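Local structure of inner membrane lipoprotein (Salmonella enterica, 4C47) at residues A[104-109]-A[176-181]; A[150-155]-A[164-169]. The protein is required for proper surface expression of the trimeric autotransporter adhesin SadA and could take a direct part in its biogenesis. All coordinates share one frame; numbering follows the deposited sequence.

Contact 1 (A[104-109]-A[176-181]); sequences NGSVIH and NNLKYL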
loop_
_atom_site.group_PDB
_atom_site.type_symbol
_atom_site.label_atom_id
_atom_site.label_comp_id
_atom_site.label_asym_id
_atom_site.label_seq_id
_atom_site.Cartn_x
_atom_site.Cartn_y
_atom_site.Cartn_z
ATOM N N ASN A 104 18.185 10.972 35.985
ATOM C CA ASN A 104 17.629 11.605 34.790
ATOM C C ASN A 104 17.033 10.617 33.781
ATOM O O ASN A 104 16.902 10.929 32.600
ATOM C CB ASN A 104 18.680 12.500 34.118
ATOM C CG ASN A 104 18.076 13.471 33.123
ATOM O OD1 ASN A 104 16.910 13.849 33.238
ATOM N ND2 ASN A 104 18.863 13.870 32.130
ATOM N N GLY A 105 16.662 9.428 34.240
ATOM C CA GLY A 105 16.112 8.441 33.330
ATOM C C GLY A 105 15.347 7.309 33.979
ATOM O O GLY A 105 15.164 7.272 35.195
ATOM N N SER A 106 14.893 6.380 33.145
ATOM C CA SER A 106 14.219 5.181 33.615
ATOM C C SER A 106 15.019 3.956 33.218
ATOM O O SER A 106 15.786 3.985 32.258
ATOM C CB SER A 106 12.820 5.081 33.014
ATOM O OG SER A 106 12.099 6.278 33.220
ATOM N N VAL A 107 14.839 2.877 33.963
ATOM C CA VAL A 107 15.415 1.603 33.580
ATOM C C VAL A 107 14.312 0.561 33.564
ATOM O O VAL A 107 13.585 0.396 34.543
ATOM C CB VAL A 107 16.568 1.191 34.513
ATOM C CG1 VAL A 107 16.780 -0.311 34.480
ATOM C CG2 VAL A 107 17.841 1.918 34.115
ATOM N N ILE A 108 14.170 -0.119 32.433
ATOM C CA ILE A 108 13.171 -1.165 32.302
ATOM C C ILE A 108 13.819 -2.533 32.407
ATOM O O ILE A 108 14.644 -2.905 31.571
ATOM C CB ILE A 108 12.438 -1.084 30.956
ATOM C CG1 ILE A 108 11.817 0.300 30.764
ATOM C CG2 ILE A 108 11.378 -2.175 30.866
ATOM C CD1 ILE A 108 11.068 0.449 29.458
ATOM N N HIS A 109 13.447 -3.277 33.440
ATOM C CA HIS A 109 13.874 -4.661 33.563
ATOM C C HIS A 109 12.801 -5.538 32.949
ATOM O O HIS A 109 11.641 -5.473 33.347
ATOM C CB HIS A 109 14.085 -5.036 35.029
ATOM C CG HIS A 109 15.131 -4.216 35.714
ATOM N ND1 HIS A 109 16.450 -4.607 35.788
ATOM C CD2 HIS A 109 15.055 -3.021 36.346
ATOM C CE1 HIS A 109 17.141 -3.690 36.441
ATOM N NE2 HIS A 109 16.319 -2.717 36.792
ATOM N N ASN A 176 7.292 7.959 35.484
ATOM C CA ASN A 176 5.923 8.460 35.398
ATOM C C ASN A 176 5.641 9.249 34.115
ATOM O O ASN A 176 4.486 9.499 33.771
ATOM C CB ASN A 176 5.566 9.285 36.640
ATOM C CG ASN A 176 6.667 10.251 37.037
ATOM O OD1 ASN A 176 7.690 9.849 37.592
ATOM N ND2 ASN A 176 6.458 11.535 36.762
ATOM N N ASN A 177 6.700 9.631 33.407
ATOM C CA ASN A 177 6.553 10.309 32.123
ATOM C C ASN A 177 6.743 9.348 30.956
ATOM O O ASN A 177 6.335 9.634 29.831
ATOM C CB ASN A 177 7.541 11.470 32.003
ATOM C CG ASN A 177 7.282 12.566 33.015
ATOM O OD1 ASN A 177 8.173 12.948 33.773
ATOM N ND2 ASN A 177 6.059 13.084 33.029
ATOM N N LEU A 178 7.371 8.209 31.232
ATOM C CA LEU A 178 7.638 7.208 30.208
ATOM C C LEU A 178 6.356 6.498 29.788
ATOM O O LEU A 178 5.959 5.508 30.402
ATOM C CB LEU A 178 8.663 6.191 30.714
ATOM C CG LEU A 178 9.123 5.112 29.733
ATOM C CD1 LEU A 178 9.849 5.742 28.558
ATOM C CD2 LEU A 178 10.009 4.094 30.435
ATOM N N LYS A 179 5.709 7.004 28.743
ATOM C CA LYS A 179 4.469 6.400 28.262
ATOM C C LYS A 179 4.530 6.017 26.786
ATOM O O LYS A 179 3.515 5.651 26.192
ATOM C CB LYS A 179 3.278 7.321 28.525
ATOM C CG LYS A 179 3.094 7.659 29.990
ATOM C CD LYS A 179 1.736 8.269 30.259
ATOM C CE LYS A 179 1.616 8.680 31.714
ATOM N NZ LYS A 179 1.986 7.562 32.625
ATOM N N TYR A 180 5.719 6.100 26.198
ATOM C CA TYR A 180 5.899 5.688 24.811
ATOM C C TYR A 180 7.206 4.939 24.609
ATOM O O TYR A 180 8.286 5.457 24.898
ATOM C CB TYR A 180 5.841 6.882 23.855
ATOM C CG TYR A 180 5.987 6.482 22.403
ATOM C CD1 TYR A 180 4.941 5.867 21.728
ATOM C CD2 TYR A 180 7.171 6.708 21.711
ATOM C CE1 TYR A 180 5.065 5.494 20.404
ATOM C CE2 TYR A 180 7.306 6.335 20.384
ATOM C CZ TYR A 180 6.249 5.730 19.737
ATOM O OH TYR A 180 6.372 5.354 18.421
ATOM N N LEU A 181 7.091 3.716 24.105
ATOM C CA LEU A 181 8.248 2.917 23.745
ATOM C C LEU A 181 8.019 2.235 22.406
ATOM O O LEU A 181 7.032 1.530 22.211
ATOM C CB LEU A 181 8.562 1.883 24.828
ATOM C CG LEU A 181 9.760 0.976 24.545
ATOM C CD1 LEU A 181 11.025 1.796 24.324
ATOM C CD2 LEU A 181 9.953 -0.021 25.677
#
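L178 meets both S106 and I108 through a single methyl, CD2, after the chain has come through a loop at N176. The backbone O of N176 accepts a weak hydrogen bond from K179 NZ at 3.4 Å, a tie local to the turn. L178 then turns inward. Its CG stands anti to the backbone N (chi1 -176°), which carries the isobutyl group across toward strand 105-114, where CD2 lies 3.9 Å from S106 CB and equally 3.9 Å from I108 CD1. The L178 and I108 side chains cross obliquely. The hydroxyl of S106 is buried beside this methyl, and its hydrogen bond goes to the backbone O of V173, so that a polar atom at the edge of an apolar patch is satisfied by the main chain.

The contact belongs to the interior of the beta-sandwich, the topology of the globular C-terminal domain of SadB: 105-109 lies in one antiparallel sheet, L181 in the other, and L178 in the loop leading into it. No hydrogen bond joins the two segments. Next along the chain, K179 and Y180 together stand opposite the single residue G130 at the end of strand 124-130, a classic beta bulge. Beyond it L181 points back to the interior, and its CD2 reaches I108 CD1 tip to tip at 4.0 Å. W129 of strand 124-130 packs against both leucines.

Contact 2 (A[150-155]-A[164-169]); sequences TKMDST and TNVTLT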
loop_
_atom_site.group_PDB
_atom_site.type_symbol
_atom_site.label_atom_id
_atom_site.label_comp_id
_atom_site.label_asym_id
_atom_site.label_seq_id
_atom_site.Cartn_x
_atom_site.Cartn_y
_atom_site.Cartn_z
ATOM N N THR A 150 18.021 5.296 20.546
ATOM C CA THR A 150 19.325 4.646 20.645
ATOM C C THR A 150 19.280 3.220 20.103
ATOM O O THR A 150 18.205 2.628 19.969
ATOM C CB THR A 150 19.845 4.609 22.099
ATOM O OG1 THR A 150 21.254 4.344 22.101
ATOM C CG2 THR A 150 19.125 3.533 22.902
ATOM N N LYS A 151 20.449 2.676 19.785
ATOM C CA LYS A 151 20.549 1.288 19.355
ATOM C C LYS A 151 21.250 0.468 20.429
ATOM O O LYS A 151 22.404 0.730 20.766
ATOM C CB LYS A 151 21.317 1.173 18.037
ATOM C CG LYS A 151 21.269 -0.222 17.424
ATOM C CD LYS A 151 22.422 -0.456 16.460
ATOM C CE LYS A 151 22.429 0.571 15.342
ATOM N NZ LYS A 151 21.198 0.489 14.510
ATOM N N MET A 152 20.546 -0.518 20.971
ATOM C CA MET A 152 21.126 -1.403 21.969
ATOM C C MET A 152 21.765 -2.618 21.314
ATOM O O MET A 152 21.069 -3.505 20.812
ATOM C CB MET A 152 20.073 -1.860 22.977
ATOM C CG MET A 152 20.634 -2.770 24.056
ATOM S SD MET A 152 19.371 -3.491 25.116
ATOM C CE MET A 152 20.389 -4.454 26.233
ATOM N N ASP A 153 23.093 -2.643 21.309
ATOM C CA ASP A 153 23.842 -3.808 20.864
ATOM C C ASP A 153 23.897 -4.825 21.994
ATOM O O ASP A 153 24.331 -4.509 23.103
ATOM C CB ASP A 153 25.261 -3.412 20.452
ATOM C CG ASP A 153 25.319 -2.811 19.062
ATOM O OD1 ASP A 153 24.595 -3.304 18.169
ATOM O OD2 ASP A 153 26.087 -1.845 18.860
ATOM N N SER A 154 23.449 -6.043 21.716
ATOM C CA SER A 154 23.488 -7.099 22.717
ATOM C C SER A 154 24.167 -8.343 22.169
ATOM O O SER A 154 23.937 -8.740 21.026
ATOM C CB SER A 154 22.077 -7.443 23.201
ATOM O OG SER A 154 21.483 -8.434 22.386
ATOM N N THR A 155 25.015 -8.948 22.992
ATOM C CA THR A 155 25.637 -10.219 22.655
ATOM C C THR A 155 24.843 -11.335 23.317
ATOM O O THR A 155 25.311 -12.468 23.423
ATOM C CB THR A 155 27.099 -10.277 23.128
ATOM O OG1 THR A 155 27.162 -9.990 24.531
ATOM C CG2 THR A 155 27.944 -9.263 22.368
ATOM N N THR A 164 14.647 -14.641 29.113
ATOM C CA THR A 164 15.991 -14.160 29.416
ATOM C C THR A 164 15.997 -12.704 29.878
ATOM O O THR A 164 15.357 -11.846 29.268
ATOM C CB THR A 164 16.919 -14.320 28.199
ATOM O OG1 THR A 164 16.797 -15.651 27.679
ATOM C CG2 THR A 164 18.373 -14.055 28.586
ATOM N N ASN A 165 16.723 -12.439 30.959
ATOM C CA ASN A 165 16.788 -11.103 31.544
ATOM C C ASN A 165 17.469 -10.070 30.650
ATOM O O ASN A 165 18.614 -10.245 30.241
ATOM C CB ASN A 165 17.482 -11.154 32.905
ATOM C CG ASN A 165 16.571 -10.733 34.037
ATOM O OD1 ASN A 165 15.886 -9.713 33.949
ATOM N ND2 ASN A 165 16.548 -11.522 35.103
ATOM N N VAL A 166 16.747 -8.994 30.349
ATOM C CA VAL A 166 17.274 -7.900 29.541
ATOM C C VAL A 166 16.929 -6.558 30.189
ATOM O O VAL A 166 15.812 -6.363 30.679
ATOM C CB VAL A 166 16.725 -7.943 28.097
ATOM C CG1 VAL A 166 17.182 -6.729 27.305
ATOM C CG2 VAL A 166 17.160 -9.224 27.399
ATOM N N THR A 167 17.897 -5.646 30.204
ATOM C CA THR A 167 17.714 -4.327 30.800
ATOM C C THR A 167 17.823 -3.204 29.769
ATOM O O THR A 167 18.822 -3.091 29.060
ATOM C CB THR A 167 18.736 -4.080 31.926
ATOM O OG1 THR A 167 18.414 -4.905 33.052
ATOM C CG2 THR A 167 18.719 -2.618 32.354
ATOM N N LEU A 168 16.784 -2.377 29.693
ATOM C CA LEU A 168 16.779 -1.226 28.803
ATOM C C LEU A 168 16.973 0.054 29.603
ATOM O O LEU A 168 16.076 0.476 30.329
ATOM C CB LEU A 168 15.456 -1.146 28.041
ATOM C CG LEU A 168 14.999 -2.399 27.302
ATOM C CD1 LEU A 168 13.670 -2.155 26.600
ATOM C CD2 LEU A 168 16.054 -2.871 26.315
ATOM N N THR A 169 18.145 0.668 29.475
ATOM C CA THR A 169 18.397 1.939 30.141
ATOM C C THR A 169 17.996 3.084 29.219
ATOM O O THR A 169 18.565 3.261 28.143
ATOM C CB THR A 169 19.864 2.095 30.579
ATOM O OG1 THR A 169 20.664 2.477 29.456
ATOM C CG2 THR A 169 20.389 0.795 31.163
#
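Two sheets of a beta-sandwich approach each other here at their edges, where M152 of strand 148-153 reaches over to V166, T167 and L168 of strand 164-171. Each strand is outermost in its own sheet within the chain. Their short segments run roughly antiparallel, at 154°, with axes 9.4 Å apart at the closest; that spacing is bridged by side chains, and no hydrogen bond passes between the segments.

M152 does the bridging with a fully stretched chain: CG lies anti to the backbone N (chi1 -179°) and the torsions beyond it are extended too, which delivers the thioether and its methyl to the facing strand. SD sits 3.6 Å from L168 CD2, the two side chains meeting at about a right angle. The terminal CE goes further, to 3.5 Å from the backbone O of T167 and 4.1 Å from V166 CG1. One methionine therefore spans three successive residues, touching a side chain at either end and a carbonyl oxygen in the middle.

Each partner is held in its own sheet by backbone hydrogen bonds. M152 is paired in this way with F125 of strand 124-130, whereas V166 is paired with L110 of strand 105-114. L168 also touches M127, a second residue from the sheet of M152, and V166 leans on L112 within its own sheet.

How the contacts relate
Contacts 1 and 2 join the same two sheets of the sandwich at places whose centres lie about 14 Å apart, and both sit in the globular domain well away from the middle of the chain. The segments 104-109 and 164-169 belong to neighbouring antiparallel strands: I108 O and L168 N, 2.9 Å apart, form a probable hydrogen bond, linking a residue of contact 1 directly to one of contact 2. On the outer side of this pairing V107 CG1 packs on T167 CG2 at 3.7 Å. In the opposite sheet, strand 124-130 lies between 180-186 and 148-153, and so separates the partner strands of the two contacts.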